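Side-chain contacts in type III restriction-modification enzyme EcoP15I Res subunit (Escherichia coli, PDB 4ZCF), which cuts DNA as the restriction subunit of an ATP-dependent type III restriction-modification complex, carrying a helicase-type motor and an endonuclease domain: residues 18-23 and 262-267; 92-97 and 250-255; 349-354 and 364-369; 696-701 and 793-798; 750-755 and 761-766. All coordinates share one frame; numbering follows the deposited sequence.

Contact 1 of 5, residues 18-23 and 262-267; sequences VDAVMN and NLVYRL
Ala20 and Val264 meet where helix 12-22 lies against strand 263-267. The two short segments run almost antiparallel, at 170°, and their axes come within 7.4 Å.

The first group of contacts is apolar. Ala20 CB points toward the strand and lies 3.7 Å from Val264 CG1. The same methyl is 3.8 Å from Tyr265 CB, so it packs between a methyl of Val264 and the CB of Tyr265. Val21 adds a looser contact, its CG2 lying 4.2 Å from Val264 CG1. The two valines cross at about a right angle. With CG1 of Val21 anti to its N (chi1 -176°), CG2 is the branch left to reach the strand.

The second group is side chain against backbone. Both methyls of Val264 rest near the carbonyl of Ala20, with CG1 3.4 Å and CG2 3.5 Å from Ala20 O. In return, Ala20 CB is 3.6 Å from Val264 O. These are van der Waals contacts.

Two polar atoms of the strand have partners outside the pair. Val264 O accepts from Asn64 ND2, and Tyr265 OH makes a weak hydrogen bond to His13 O.

Strand 263-267 is, within this chain, an outermost strand of a parallel sheet, beside strand 79-84, in the helicase part. The chemistry implies a buried joint held by the fit of small groups, where an alanine methyl suits a close helix-strand approach.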
# COMPACT_ATOMS: atom_id res chain seq x y z
N VAL C 18 2.89 38.59 0.50
CA VAL C 18 3.88 37.75 -0.16
C VAL C 18 5.20 38.51 -0.13
O VAL C 18 6.20 37.97 0.32
CB VAL C 18 3.49 37.35 -1.60
CG1 VAL C 18 4.53 36.41 -2.20
CG2 VAL C 18 2.10 36.72 -1.66
N ASP C 19 5.17 39.78 -0.57
CA ASP C 19 6.30 40.70 -0.66
C ASP C 19 6.91 40.97 0.71
O ASP C 19 8.13 40.99 0.84
CB ASP C 19 5.85 42.03 -1.30
CG ASP C 19 5.38 41.95 -2.75
OD1 ASP C 19 5.29 40.83 -3.30
OD2 ASP C 19 5.06 43.02 -3.32
N ALA C 20 6.06 41.14 1.74
CA ALA C 20 6.51 41.41 3.10
C ALA C 20 7.40 40.29 3.68
O ALA C 20 8.34 40.61 4.41
CB ALA C 20 5.34 41.73 3.99
N VAL C 21 7.18 39.00 3.30
CA VAL C 21 8.02 37.87 3.74
C VAL C 21 9.25 37.79 2.82
O VAL C 21 10.35 37.49 3.29
CB VAL C 21 7.26 36.51 3.80
CG1 VAL C 21 8.14 35.38 4.34
CG2 VAL C 21 5.99 36.62 4.64
N MET C 22 9.06 38.05 1.52
CA MET C 22 10.15 38.03 0.54
C MET C 22 11.23 39.12 0.79
O MET C 22 12.42 38.84 0.59
CB MET C 22 9.62 38.11 -0.90
CG MET C 22 9.05 36.79 -1.44
SD MET C 22 9.92 35.27 -0.95
CE MET C 22 11.42 35.40 -1.89
N ASN C 23 10.80 40.33 1.24
CA ASN C 23 11.69 41.47 1.52
C ASN C 23 12.66 41.24 2.71
O ASN C 23 13.71 41.88 2.77
CB ASN C 23 10.90 42.76 1.69
CG ASN C 23 10.22 43.27 0.45
OD1 ASN C 23 10.76 43.23 -0.66
ND2 ASN C 23 9.01 43.81 0.64
N ASN C 262 8.70 38.86 14.88
CA ASN C 262 9.12 39.78 13.83
C ASN C 262 7.90 40.09 12.96
O ASN C 262 7.66 39.39 11.97
CB ASN C 262 10.29 39.22 13.01
CG ASN C 262 11.61 39.20 13.77
OD1 ASN C 262 12.19 40.24 14.05
ND2 ASN C 262 12.11 38.03 14.10
N LEU C 263 7.08 41.07 13.37
CA LEU C 263 5.87 41.43 12.62
C LEU C 263 6.24 42.12 11.33
O LEU C 263 6.83 43.20 11.32
CB LEU C 263 4.85 42.21 13.45
CG LEU C 263 3.56 42.60 12.71
CD1 LEU C 263 2.77 41.37 12.26
CD2 LEU C 263 2.69 43.49 13.58
N VAL C 264 5.92 41.44 10.22
CA VAL C 264 6.27 41.84 8.88
C VAL C 264 5.07 42.37 8.07
O VAL C 264 5.24 43.24 7.21
CB VAL C 264 7.05 40.66 8.25
CG1 VAL C 264 6.32 39.97 7.10
CG2 VAL C 264 8.45 41.06 7.87
N TYR C 265 3.85 41.89 8.38
CA TYR C 265 2.64 42.29 7.69
C TYR C 265 1.42 42.22 8.62
O TYR C 265 1.31 41.28 9.38
CB TYR C 265 2.45 41.44 6.41
CG TYR C 265 1.23 41.79 5.59
CD1 TYR C 265 1.19 42.94 4.81
CD2 TYR C 265 0.09 40.98 5.61
CE1 TYR C 265 0.04 43.31 4.12
CE2 TYR C 265 -1.05 41.32 4.90
CZ TYR C 265 -1.07 42.48 4.14
OH TYR C 265 -2.19 42.82 3.43
N ARG C 266 0.53 43.22 8.55
CA ARG C 266 -0.70 43.30 9.34
C ARG C 266 -1.91 43.83 8.55
O ARG C 266 -1.98 45.01 8.19
CB ARG C 266 -0.48 44.07 10.65
CG ARG C 266 -1.63 43.95 11.65
CD ARG C 266 -1.13 43.81 13.07
NE ARG C 266 -0.45 45.02 13.54
CZ ARG C 266 -1.03 45.96 14.29
NH1 ARG C 266 -2.30 45.84 14.66
NH2 ARG C 266 -0.33 47.02 14.67
N LEU C 267 -2.86 42.94 8.30
CA LEU C 267 -4.14 43.21 7.66
C LEU C 267 -5.14 42.79 8.71
O LEU C 267 -5.36 41.60 8.91
CB LEU C 267 -4.31 42.36 6.38
CG LEU C 267 -5.66 42.47 5.66
CD1 LEU C 267 -5.83 43.83 4.98
CD2 LEU C 267 -5.80 41.38 4.66

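Contact 2 of 5, residues 92-97 and 250-255; sequences YTYIKT and IRYGAT. With AMP (adenosine monophosphate), chain H.
Tyr94 and Tyr252 meet where helix 92-97 runs nearly antiparallel to strand 250-253, at 159°. Their axes are 10.2 Å apart, a gap bridged by the Tyr252 ring.

Tyr94 CB lies over one face of that ring, displaced toward the rim and 3.5 Å from the centroid, a CH-pi contact. The Tyr94 ring turns an edge toward the same face, with centroids 5.4 Å apart and planes at 56°. CB is set over Tyr252 by the helix backbone; with CG between the backbone N and the carbonyl carbon (chi1 75°), the ring leads away from the strand. There Tyr94 OH hydrogen-bonds Asp226 OD2, a residue of the AMP site. Thr97 OG1 stands 3.9 Å from Tyr252 OH; it bonds instead to Thr93 O at 2.6 Å. Thr93 O also takes Thr97 N, from the opposite face of its carbonyl plane.

Two residues before Tyr94, Tyr92 CB lies 3.7 Å from N6 of AMP.

The arrangement is typical of a RecA-like helicase core. The helix starts at the end of the P-loop, whose Gly89, Lys90 and Thr91 line the AMP pocket, and packs on the parallel sheet. Asp226 and Glu227 begin the DEXH-type motif beside it.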
# COMPACT_ATOMS: atom_id res chain seq x y z
N TYR C 92 -3.82 30.93 0.74
CA TYR C 92 -3.30 31.26 -0.59
C TYR C 92 -1.95 32.02 -0.49
O TYR C 92 -1.02 31.70 -1.23
CB TYR C 92 -4.31 32.08 -1.40
CG TYR C 92 -3.74 32.58 -2.71
CD1 TYR C 92 -3.71 31.75 -3.83
CD2 TYR C 92 -3.22 33.86 -2.83
CE1 TYR C 92 -3.16 32.19 -5.04
CE2 TYR C 92 -2.66 34.31 -4.03
CZ TYR C 92 -2.63 33.47 -5.13
OH TYR C 92 -2.06 33.91 -6.30
N THR C 93 -1.87 33.03 0.43
CA THR C 93 -0.70 33.86 0.68
C THR C 93 0.53 33.04 1.11
O THR C 93 1.59 33.20 0.51
CB THR C 93 -1.04 35.03 1.63
OG1 THR C 93 -2.03 35.87 1.01
CG2 THR C 93 0.18 35.85 2.01
N TYR C 94 0.38 32.16 2.12
CA TYR C 94 1.49 31.32 2.54
C TYR C 94 1.93 30.31 1.48
O TYR C 94 3.12 30.01 1.37
CB TYR C 94 1.33 30.74 3.96
CG TYR C 94 0.37 29.60 4.21
CD1 TYR C 94 0.58 28.35 3.62
CD2 TYR C 94 -0.57 29.68 5.22
CE1 TYR C 94 -0.24 27.26 3.93
CE2 TYR C 94 -1.39 28.59 5.55
CZ TYR C 94 -1.22 27.39 4.89
OH TYR C 94 -2.03 26.33 5.22
N ILE C 95 0.98 29.85 0.66
CA ILE C 95 1.30 28.93 -0.44
C ILE C 95 2.06 29.70 -1.52
O ILE C 95 3.11 29.23 -1.96
CB ILE C 95 0.06 28.17 -0.96
CG1 ILE C 95 -0.45 27.18 0.12
CG2 ILE C 95 0.40 27.43 -2.24
CD1 ILE C 95 -1.93 26.75 -0.00
N LYS C 96 1.57 30.90 -1.89
CA LYS C 96 2.26 31.73 -2.88
C LYS C 96 3.68 32.10 -2.41
O LYS C 96 4.58 32.12 -3.23
CB LYS C 96 1.45 32.98 -3.26
CG LYS C 96 1.91 33.56 -4.59
CD LYS C 96 1.09 34.75 -5.06
CE LYS C 96 1.93 35.73 -5.84
NZ LYS C 96 2.67 35.09 -6.97
N THR C 97 3.87 32.31 -1.10
CA THR C 97 5.19 32.60 -0.52
C THR C 97 6.13 31.38 -0.66
O THR C 97 7.30 31.56 -0.99
CB THR C 97 5.05 33.10 0.92
OG1 THR C 97 3.98 34.02 1.02
CG2 THR C 97 6.31 33.76 1.41
N ILE C 250 7.47 30.84 9.65
CA ILE C 250 6.53 31.89 9.25
C ILE C 250 5.13 31.59 9.81
O ILE C 250 4.52 30.62 9.36
CB ILE C 250 6.55 32.24 7.73
CG1 ILE C 250 7.96 32.15 7.08
CG2 ILE C 250 5.99 33.66 7.54
CD1 ILE C 250 8.39 30.81 6.52
N ARG C 251 4.66 32.39 10.80
CA ARG C 251 3.37 32.20 11.49
C ARG C 251 2.26 33.03 10.86
O ARG C 251 2.46 34.22 10.60
CB ARG C 251 3.45 32.48 13.00
CG ARG C 251 4.62 31.82 13.74
CD ARG C 251 4.55 32.04 15.25
NE ARG C 251 4.65 33.46 15.63
CZ ARG C 251 4.48 33.93 16.86
NH1 ARG C 251 4.23 33.11 17.87
NH2 ARG C 251 4.57 35.24 17.09
N TYR C 252 1.10 32.41 10.62
CA TYR C 252 -0.02 33.06 9.94
C TYR C 252 -1.29 32.94 10.70
O TYR C 252 -1.72 31.83 11.03
CB TYR C 252 -0.24 32.45 8.54
CG TYR C 252 0.89 32.71 7.58
CD1 TYR C 252 2.03 31.90 7.57
CD2 TYR C 252 0.80 33.72 6.62
CE1 TYR C 252 3.05 32.11 6.66
CE2 TYR C 252 1.83 33.94 5.71
CZ TYR C 252 2.96 33.15 5.75
OH TYR C 252 4.00 33.36 4.88
N GLY C 253 -1.92 34.08 10.94
CA GLY C 253 -3.18 34.08 11.66
C GLY C 253 -3.73 35.45 11.94
O GLY C 253 -3.16 36.47 11.55
N ALA C 254 -4.86 35.46 12.65
CA ALA C 254 -5.58 36.65 13.05
C ALA C 254 -5.38 36.92 14.56
O ALA C 254 -5.68 38.02 15.03
CB ALA C 254 -7.05 36.47 12.74
N THR C 255 -4.85 35.90 15.30
CA THR C 255 -4.62 35.98 16.75
C THR C 255 -3.18 35.63 17.16
O THR C 255 -2.69 34.54 16.88
CB THR C 255 -5.67 35.17 17.53
OG1 THR C 255 -6.97 35.45 17.00
CG2 THR C 255 -5.64 35.46 19.03
P AMP H . -7.15 27.70 6.95
O1P AMP H . -7.39 27.53 8.40
O2P AMP H . -6.62 29.08 6.85
O3P AMP H . -5.97 26.84 6.67
O5' AMP H . -8.41 27.35 6.03
C5' AMP H . -8.93 28.32 5.14
C4' AMP H . -9.45 27.69 3.88
O4' AMP H . -9.96 28.71 2.98
C3' AMP H . -8.36 27.01 3.14
O3' AMP H . -8.32 25.63 3.54
C2' AMP H . -8.66 27.19 1.71
O2' AMP H . -9.43 26.08 1.21
C1' AMP H . -9.50 28.42 1.63
N9 AMP H . -8.86 29.52 1.03
C8 AMP H . -7.84 30.15 1.59
N7 AMP H . -7.46 31.19 0.80
C5 AMP H . -8.41 31.21 -0.32
C6 AMP H . -8.64 31.98 -1.50
N6 AMP H . -7.82 33.09 -1.81
N1 AMP H . -9.67 31.63 -2.31
C2 AMP H . -10.45 30.59 -2.06
N3 AMP H . -10.29 29.82 -0.98
C4 AMP H . -9.31 30.07 -0.09

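Contact 3 of 5, residues 349-354 and 364-369; sequences LSNGIE and YSYDQT. With nucleotides of chain E.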
# COMPACT_ATOMS: atom_id res chain seq x y z
N LEU C 349 -24.43 15.12 27.66
CA LEU C 349 -25.75 15.21 27.02
C LEU C 349 -25.77 14.64 25.60
O LEU C 349 -24.71 14.50 24.98
CB LEU C 349 -26.28 16.66 27.03
CG LEU C 349 -26.54 17.32 28.40
CD1 LEU C 349 -26.94 18.77 28.24
CD2 LEU C 349 -27.60 16.58 29.19
N SER C 350 -26.99 14.35 25.08
CA SER C 350 -27.27 13.77 23.76
C SER C 350 -26.73 14.55 22.52
O SER C 350 -26.66 13.98 21.42
CB SER C 350 -28.76 13.47 23.60
OG SER C 350 -29.51 14.67 23.47
N ASN C 351 -26.36 15.84 22.70
CA ASN C 351 -25.80 16.66 21.62
C ASN C 351 -24.29 16.81 21.73
O ASN C 351 -23.67 17.44 20.87
CB ASN C 351 -26.50 18.02 21.47
CG ASN C 351 -26.94 18.71 22.74
OD1 ASN C 351 -26.22 18.80 23.75
ND2 ASN C 351 -28.11 19.30 22.68
N GLY C 352 -23.71 16.22 22.77
CA GLY C 352 -22.28 16.24 23.04
C GLY C 352 -21.85 17.26 24.06
O GLY C 352 -20.64 17.41 24.30
N ILE C 353 -22.82 17.96 24.69
CA ILE C 353 -22.53 18.96 25.73
C ILE C 353 -22.10 18.27 27.05
O ILE C 353 -22.88 17.52 27.66
CB ILE C 353 -23.64 20.04 25.87
CG1 ILE C 353 -23.55 21.07 24.70
CG2 ILE C 353 -23.60 20.76 27.24
CD1 ILE C 353 -24.82 21.89 24.42
N GLU C 354 -20.83 18.50 27.45
CA GLU C 354 -20.24 17.95 28.67
C GLU C 354 -20.37 18.98 29.78
O GLU C 354 -19.92 20.12 29.63
CB GLU C 354 -18.78 17.59 28.43
N TYR C 364 -34.76 27.14 27.90
CA TYR C 364 -35.56 27.84 26.90
C TYR C 364 -34.89 27.91 25.52
O TYR C 364 -35.54 28.30 24.55
CB TYR C 364 -35.99 29.23 27.41
CG TYR C 364 -37.17 29.17 28.36
CD1 TYR C 364 -38.47 29.04 27.89
CD2 TYR C 364 -36.98 29.22 29.74
CE1 TYR C 364 -39.56 28.97 28.76
CE2 TYR C 364 -38.06 29.15 30.62
CZ TYR C 364 -39.35 29.04 30.13
OH TYR C 364 -40.41 28.98 31.00
N SER C 365 -33.61 27.49 25.44
CA SER C 365 -32.83 27.44 24.19
C SER C 365 -33.33 26.29 23.32
O SER C 365 -33.34 26.40 22.09
CB SER C 365 -31.35 27.22 24.50
OG SER C 365 -30.83 28.22 25.37
N TYR C 366 -33.76 25.19 23.97
CA TYR C 366 -34.24 23.95 23.36
C TYR C 366 -35.76 23.96 23.07
O TYR C 366 -36.33 22.91 22.74
CB TYR C 366 -33.80 22.74 24.22
CG TYR C 366 -32.29 22.69 24.39
CD1 TYR C 366 -31.49 22.04 23.46
CD2 TYR C 366 -31.67 23.33 25.46
CE1 TYR C 366 -30.10 22.02 23.59
CE2 TYR C 366 -30.28 23.33 25.60
CZ TYR C 366 -29.50 22.67 24.66
OH TYR C 366 -28.13 22.66 24.80
N ASP C 367 -36.39 25.15 23.16
CA ASP C 367 -37.82 25.36 22.92
C ASP C 367 -38.18 25.18 21.45
O ASP C 367 -37.55 25.78 20.58
CB ASP C 367 -38.26 26.75 23.44
CG ASP C 367 -39.75 27.00 23.34
OD1 ASP C 367 -40.49 26.57 24.25
OD2 ASP C 367 -40.17 27.61 22.33
N GLN C 368 -39.21 24.35 21.18
CA GLN C 368 -39.70 24.03 19.84
C GLN C 368 -40.23 25.23 19.06
O GLN C 368 -39.98 25.32 17.86
CB GLN C 368 -40.76 22.94 19.91
N THR C 369 -40.96 26.14 19.73
CA THR C 369 -41.53 27.34 19.10
C THR C 369 -40.44 28.36 18.68
O THR C 369 -40.53 28.90 17.58
CB THR C 369 -42.57 27.97 20.02
P DT E 3 -18.63 20.78 25.09
OP1 DT E 3 -19.09 21.24 23.76
OP2 DT E 3 -19.63 20.72 26.19
O5' DT E 3 -18.01 19.30 25.05
C5' DT E 3 -17.39 18.64 23.94
C4' DT E 3 -16.18 19.38 23.38
O4' DT E 3 -15.14 19.56 24.38
C3' DT E 3 -15.54 18.64 22.22
O3' DT E 3 -15.57 19.42 21.03
C2' DT E 3 -14.12 18.32 22.68
C1' DT E 3 -13.87 19.28 23.82
N1 DT E 3 -12.94 18.68 24.86
C2 DT E 3 -11.56 18.75 24.69
O2 DT E 3 -11.02 19.31 23.76
N3 DT E 3 -10.83 18.16 25.69
C4 DT E 3 -11.31 17.51 26.82
O4 DT E 3 -10.52 17.05 27.64
C5 DT E 3 -12.75 17.44 26.92
C7 DT E 3 -13.41 16.76 28.08
C6 DT E 3 -13.49 18.02 25.95
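Tyr366 reaches residues 349-354 with the phenol end of its ring. Tyr366 OH lies 3.4 Å from Ile353 CD1, and Tyr366 CE1 lies 3.5 Å from Asn351 ND2. Both partners approach from the opposite direction to the tyrosine. The Asn351 amide plane is inclined only 24° to the ring, and ND2 stands obliquely to it. The torsion of Tyr366 places CG anti to the carbonyl carbon (chi1 -57°), and the ring extends toward the loop. Asn351 is also tied elsewhere, since its ND2 donates a hydrogen bond to Asp405 OD2. Asp405 and Arg520 touch the Tyr366 side chain as well. Replacing Tyr366 by an alanine is likely to leave Ile353 CD1 without its neighbour and the Asn351 amide without the ring beside it.

The loop is a type I turn from Leu349 to Gly352 followed by a G1 beta bulge, linking strands 347-349 and 354-355. Gly352 N bonds Leu349 O, and Leu349 N bonds Ile353 O at 2.9 Å. Gly352 has a positive phi, where a side chain would press on the preceding carbonyl.

This turn presents its outgoing backbone to DNA. Glu354 N donates to OP2 of nucleotide DT3 of chain E, at 2.8 Å and 155°. The phosphate is thus gripped by a main-chain N-H, and Ile353 CA lies 3.4 Å from the same OP2.

Further out, the backbone of Tyr366 is hydrogen-bonded to that of His335. Asp367 is the N-cap of helix 368-389, its OD2 accepting from Leu370 N.

Contact 4 of 5, residues 696-701 and 793-798; sequences KSFMLE and SKYLLN
Phe698 and Tyr795 join helices 688-701 and 782-798 in an aromatic helix-helix contact in the C-terminal part of the modelled chain. The backbones approach closely here, Phe698 CA lying 6.8 Å from Tyr795 CA.

The tight part is the face of the Tyr795 ring. Phe698 CB sits over its centre, 3.8 Å from the centroid and 11° off the ring normal, a CH-pi contact. The Phe698 ring turns its edge to that face in an offset edge-to-face pair, with centroids 6.0 Å apart and planes at 67°. CG of Tyr795 lies anti to the backbone N (chi1 -174°), and the ring reaches across to the other helix. Phe698 is buried and also meets the rings of Phe695 and Phe792. A serine in place of Tyr795 would probably leave Phe698 CB without the ring it packs on and open a gap between the helices.

The loose part lies at the phenol end. Tyr795 and Ser697 are both partly exposed. Across this margin Ser697 offers carbon rather than oxygen: its CB is 3.5 Å from Tyr795 OH, while its OG hydrogen-bonds Ser693 O within its own helix.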
# COMPACT_ATOMS: atom_id res chain seq x y z
N LYS C 696 14.69 48.53 -27.20
CA LYS C 696 16.14 48.78 -27.14
C LYS C 696 16.42 50.19 -26.58
O LYS C 696 17.29 50.34 -25.72
CB LYS C 696 16.77 48.61 -28.54
CG LYS C 696 18.29 48.83 -28.60
CD LYS C 696 19.03 47.78 -29.44
CE LYS C 696 18.97 48.01 -30.93
NZ LYS C 696 19.66 46.92 -31.67
N SER C 697 15.66 51.21 -27.05
CA SER C 697 15.77 52.61 -26.61
C SER C 697 15.53 52.72 -25.11
O SER C 697 16.35 53.32 -24.41
CB SER C 697 14.79 53.48 -27.39
OG SER C 697 15.10 53.48 -28.77
N PHE C 698 14.42 52.10 -24.61
CA PHE C 698 14.06 52.05 -23.19
C PHE C 698 15.18 51.35 -22.38
O PHE C 698 15.51 51.78 -21.28
CB PHE C 698 12.70 51.34 -22.99
CG PHE C 698 12.61 50.52 -21.73
CD1 PHE C 698 12.37 51.13 -20.50
CD2 PHE C 698 12.81 49.14 -21.75
CE1 PHE C 698 12.35 50.38 -19.32
CE2 PHE C 698 12.77 48.39 -20.57
CZ PHE C 698 12.53 49.01 -19.37
N MET C 699 15.71 50.25 -22.93
CA MET C 699 16.76 49.45 -22.30
C MET C 699 18.07 50.22 -22.08
O MET C 699 18.70 50.06 -21.04
CB MET C 699 16.99 48.15 -23.10
CG MET C 699 17.28 46.96 -22.22
SD MET C 699 15.98 46.60 -21.02
CE MET C 699 16.91 45.77 -19.84
N LEU C 700 18.46 51.07 -23.07
CA LEU C 700 19.67 51.90 -23.04
C LEU C 700 19.51 53.12 -22.11
O LEU C 700 20.46 53.47 -21.41
CB LEU C 700 20.07 52.34 -24.47
CG LEU C 700 20.49 51.25 -25.45
CD1 LEU C 700 20.24 51.67 -26.89
CD2 LEU C 700 21.94 50.84 -25.27
N GLU C 701 18.30 53.74 -22.10
CA GLU C 701 17.93 54.88 -21.25
C GLU C 701 17.96 54.47 -19.78
O GLU C 701 18.30 55.29 -18.92
CB GLU C 701 16.54 55.37 -21.63
N SER C 793 6.53 49.94 -18.81
CA SER C 793 5.13 50.37 -18.73
C SER C 793 5.04 51.91 -18.72
O SER C 793 4.24 52.47 -19.48
CB SER C 793 4.46 49.81 -17.48
OG SER C 793 3.32 49.03 -17.79
N LYS C 794 5.90 52.57 -17.89
CA LYS C 794 5.98 54.04 -17.78
C LYS C 794 6.44 54.65 -19.11
O LYS C 794 5.81 55.59 -19.61
CB LYS C 794 6.92 54.43 -16.66
N TYR C 795 7.51 54.08 -19.70
CA TYR C 795 8.09 54.52 -20.97
C TYR C 795 7.03 54.50 -22.06
O TYR C 795 6.91 55.48 -22.79
CB TYR C 795 9.28 53.61 -21.36
CG TYR C 795 10.03 54.08 -22.59
CD1 TYR C 795 9.58 53.77 -23.87
CD2 TYR C 795 11.23 54.77 -22.47
CE1 TYR C 795 10.27 54.18 -25.00
CE2 TYR C 795 11.94 55.18 -23.60
CZ TYR C 795 11.46 54.88 -24.86
OH TYR C 795 12.15 55.27 -25.98
N LEU C 796 6.25 53.40 -22.15
CA LEU C 796 5.16 53.18 -23.11
C LEU C 796 4.07 54.26 -23.01
O LEU C 796 3.57 54.70 -24.04
CB LEU C 796 4.55 51.79 -22.91
N LEU C 797 3.73 54.69 -21.77
CA LEU C 797 2.75 55.75 -21.49
C LEU C 797 3.28 57.13 -21.95
O LEU C 797 2.60 57.81 -22.72
CB LEU C 797 2.41 55.76 -19.98
CG LEU C 797 1.44 56.82 -19.45
CD1 LEU C 797 0.04 56.67 -20.04
CD2 LEU C 797 1.35 56.77 -17.94
N ASN C 798 4.49 57.50 -21.48
CA ASN C 798 5.19 58.77 -21.77
C ASN C 798 5.44 59.04 -23.25
O ASN C 798 5.52 60.22 -23.64
CB ASN C 798 6.53 58.84 -21.01
CG ASN C 798 6.40 58.97 -19.51
OD1 ASN C 798 5.40 59.47 -18.98
ND2 ASN C 798 7.44 58.58 -18.79

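Contact 5 of 5, residues 750-755 and 761-766; sequences DNLSQT and GTLHKV
Leu752 and Leu763 make the apolar part of this contact. Leu752 CD2 meets both methyls of Leu763: its distance to Leu763 CD2 is 3.8 Å, and to Leu763 CD1 also 3.8 Å. The two side chains slant across one another. Leu763 has CG anti to its carbonyl carbon (chi1 -74°), Leu752 has CG anti to its backbone N (chi1 -171°), and the branched ends come together between the helices. Both residues are buried.

The segments belong to helices 745-756 and 760-769, two successive helices packed against each other across a short link. Leu763 is the residue reaching from the second helix onto the first. Further contacts of Leu763, with Leu749 and Ile756, lie on that first helix. It also packs on Phe695 of helix 688-701, which brings a third helix against the pair.

The second kind of contact sets a polar atom beside a methyl. Ser753 OG lies 3.6 Å from Leu763 CD1, a van der Waals approach. The hydroxyl is satisfied along its own helix, where OG hydrogen-bonds Leu749 O.

The His764 ring meets Phe532 of another protein chain edge-to-face. Within its own chain, His764 ND1 is hydrogen-bonded to Tyr745 OH of the first helix.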
# COMPACT_ATOMS: atom_id res chain seq x y z
N ASP C 750 12.02 33.56 -19.88
CA ASP C 750 10.71 32.90 -19.81
C ASP C 750 9.80 33.66 -18.82
O ASP C 750 8.63 33.92 -19.14
CB ASP C 750 10.86 31.41 -19.43
CG ASP C 750 11.10 30.46 -20.60
OD1 ASP C 750 12.20 30.50 -21.19
OD2 ASP C 750 10.21 29.65 -20.90
N ASN C 751 10.36 34.06 -17.66
CA ASN C 751 9.68 34.84 -16.62
C ASN C 751 9.41 36.28 -17.09
O ASN C 751 8.38 36.87 -16.73
CB ASN C 751 10.51 34.83 -15.33
N LEU C 752 10.34 36.83 -17.91
CA LEU C 752 10.25 38.18 -18.48
C LEU C 752 9.12 38.27 -19.52
O LEU C 752 8.21 39.07 -19.33
CB LEU C 752 11.62 38.64 -19.04
CG LEU C 752 11.76 40.11 -19.47
CD1 LEU C 752 11.61 41.06 -18.30
CD2 LEU C 752 13.07 40.36 -20.18
N SER C 753 9.13 37.41 -20.57
CA SER C 753 8.09 37.33 -21.64
C SER C 753 6.68 37.27 -21.07
O SER C 753 5.79 37.96 -21.58
CB SER C 753 8.29 36.09 -22.51
OG SER C 753 9.62 35.93 -22.96
N GLN C 754 6.47 36.46 -20.01
CA GLN C 754 5.20 36.24 -19.33
C GLN C 754 4.70 37.47 -18.60
O GLN C 754 3.51 37.54 -18.27
CB GLN C 754 5.33 35.06 -18.36
N THR C 755 5.59 38.45 -18.36
CA THR C 755 5.24 39.68 -17.66
C THR C 755 5.06 40.92 -18.55
O THR C 755 4.16 41.72 -18.28
CB THR C 755 6.26 39.96 -16.57
N GLY C 761 12.58 35.85 -28.62
CA GLY C 761 13.59 36.16 -29.64
C GLY C 761 13.97 37.62 -29.73
O GLY C 761 15.13 37.93 -29.98
N THR C 762 12.99 38.53 -29.56
CA THR C 762 13.25 39.97 -29.63
C THR C 762 13.92 40.52 -28.36
O THR C 762 14.67 41.49 -28.45
CB THR C 762 12.02 40.74 -30.12
OG1 THR C 762 11.00 40.63 -29.14
CG2 THR C 762 11.52 40.24 -31.49
N LEU C 763 13.66 39.88 -27.19
CA LEU C 763 14.26 40.21 -25.90
C LEU C 763 15.71 39.74 -25.93
O LEU C 763 16.61 40.44 -25.46
CB LEU C 763 13.53 39.47 -24.75
CG LEU C 763 12.15 39.98 -24.34
CD1 LEU C 763 11.48 39.02 -23.37
CD2 LEU C 763 12.23 41.36 -23.75
N HIS C 764 15.94 38.55 -26.49
CA HIS C 764 17.26 37.96 -26.64
C HIS C 764 18.12 38.76 -27.64
O HIS C 764 19.31 38.94 -27.41
CB HIS C 764 17.11 36.49 -27.07
CG HIS C 764 18.38 35.82 -27.43
ND1 HIS C 764 19.34 35.52 -26.48
CD2 HIS C 764 18.82 35.39 -28.64
CE1 HIS C 764 20.33 34.93 -27.13
NE2 HIS C 764 20.06 34.83 -28.44
N LYS C 765 17.50 39.25 -28.73
CA LYS C 765 18.17 40.03 -29.77
C LYS C 765 18.72 41.36 -29.23
O LYS C 765 19.88 41.68 -29.49
CB LYS C 765 17.25 40.26 -30.98
CG LYS C 765 17.33 39.16 -32.03
CD LYS C 765 16.20 39.28 -33.06
CE LYS C 765 15.84 37.96 -33.71
NZ LYS C 765 16.90 37.45 -34.61
N VAL C 766 17.89 42.10 -28.47
CA VAL C 766 18.29 43.37 -27.86
C VAL C 766 19.40 43.16 -26.83
O VAL C 766 20.45 43.80 -26.95
CB VAL C 766 17.12 44.24 -27.33
CG1 VAL C 766 16.25 44.76 -28.47
CG2 VAL C 766 16.28 43.50 -26.31

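How the contacts relate
The five contacts fall into three groups. Contacts 1 and 2 share one parallel sheet, with centres 10 Å apart. They touch through Val21, whose CB lies 3.8 Å from Thr97 CG2. Contact 2 borders the AMP pocket; contact 1 stands back from it, the Tyr265 side chain being about 12 Å from the nucleotide. Contacts 4 and 5 form a second group of helices, with centres 15 Å apart and Lys696 CB 3.9 Å from Val766 CG1. Contact 3 stands alone at the DNA, its centre 45 Å from that of contact 1 and 66 Å from that of contact 5. The nearest atom of contact 4 is about 47 Å from the nucleic acid.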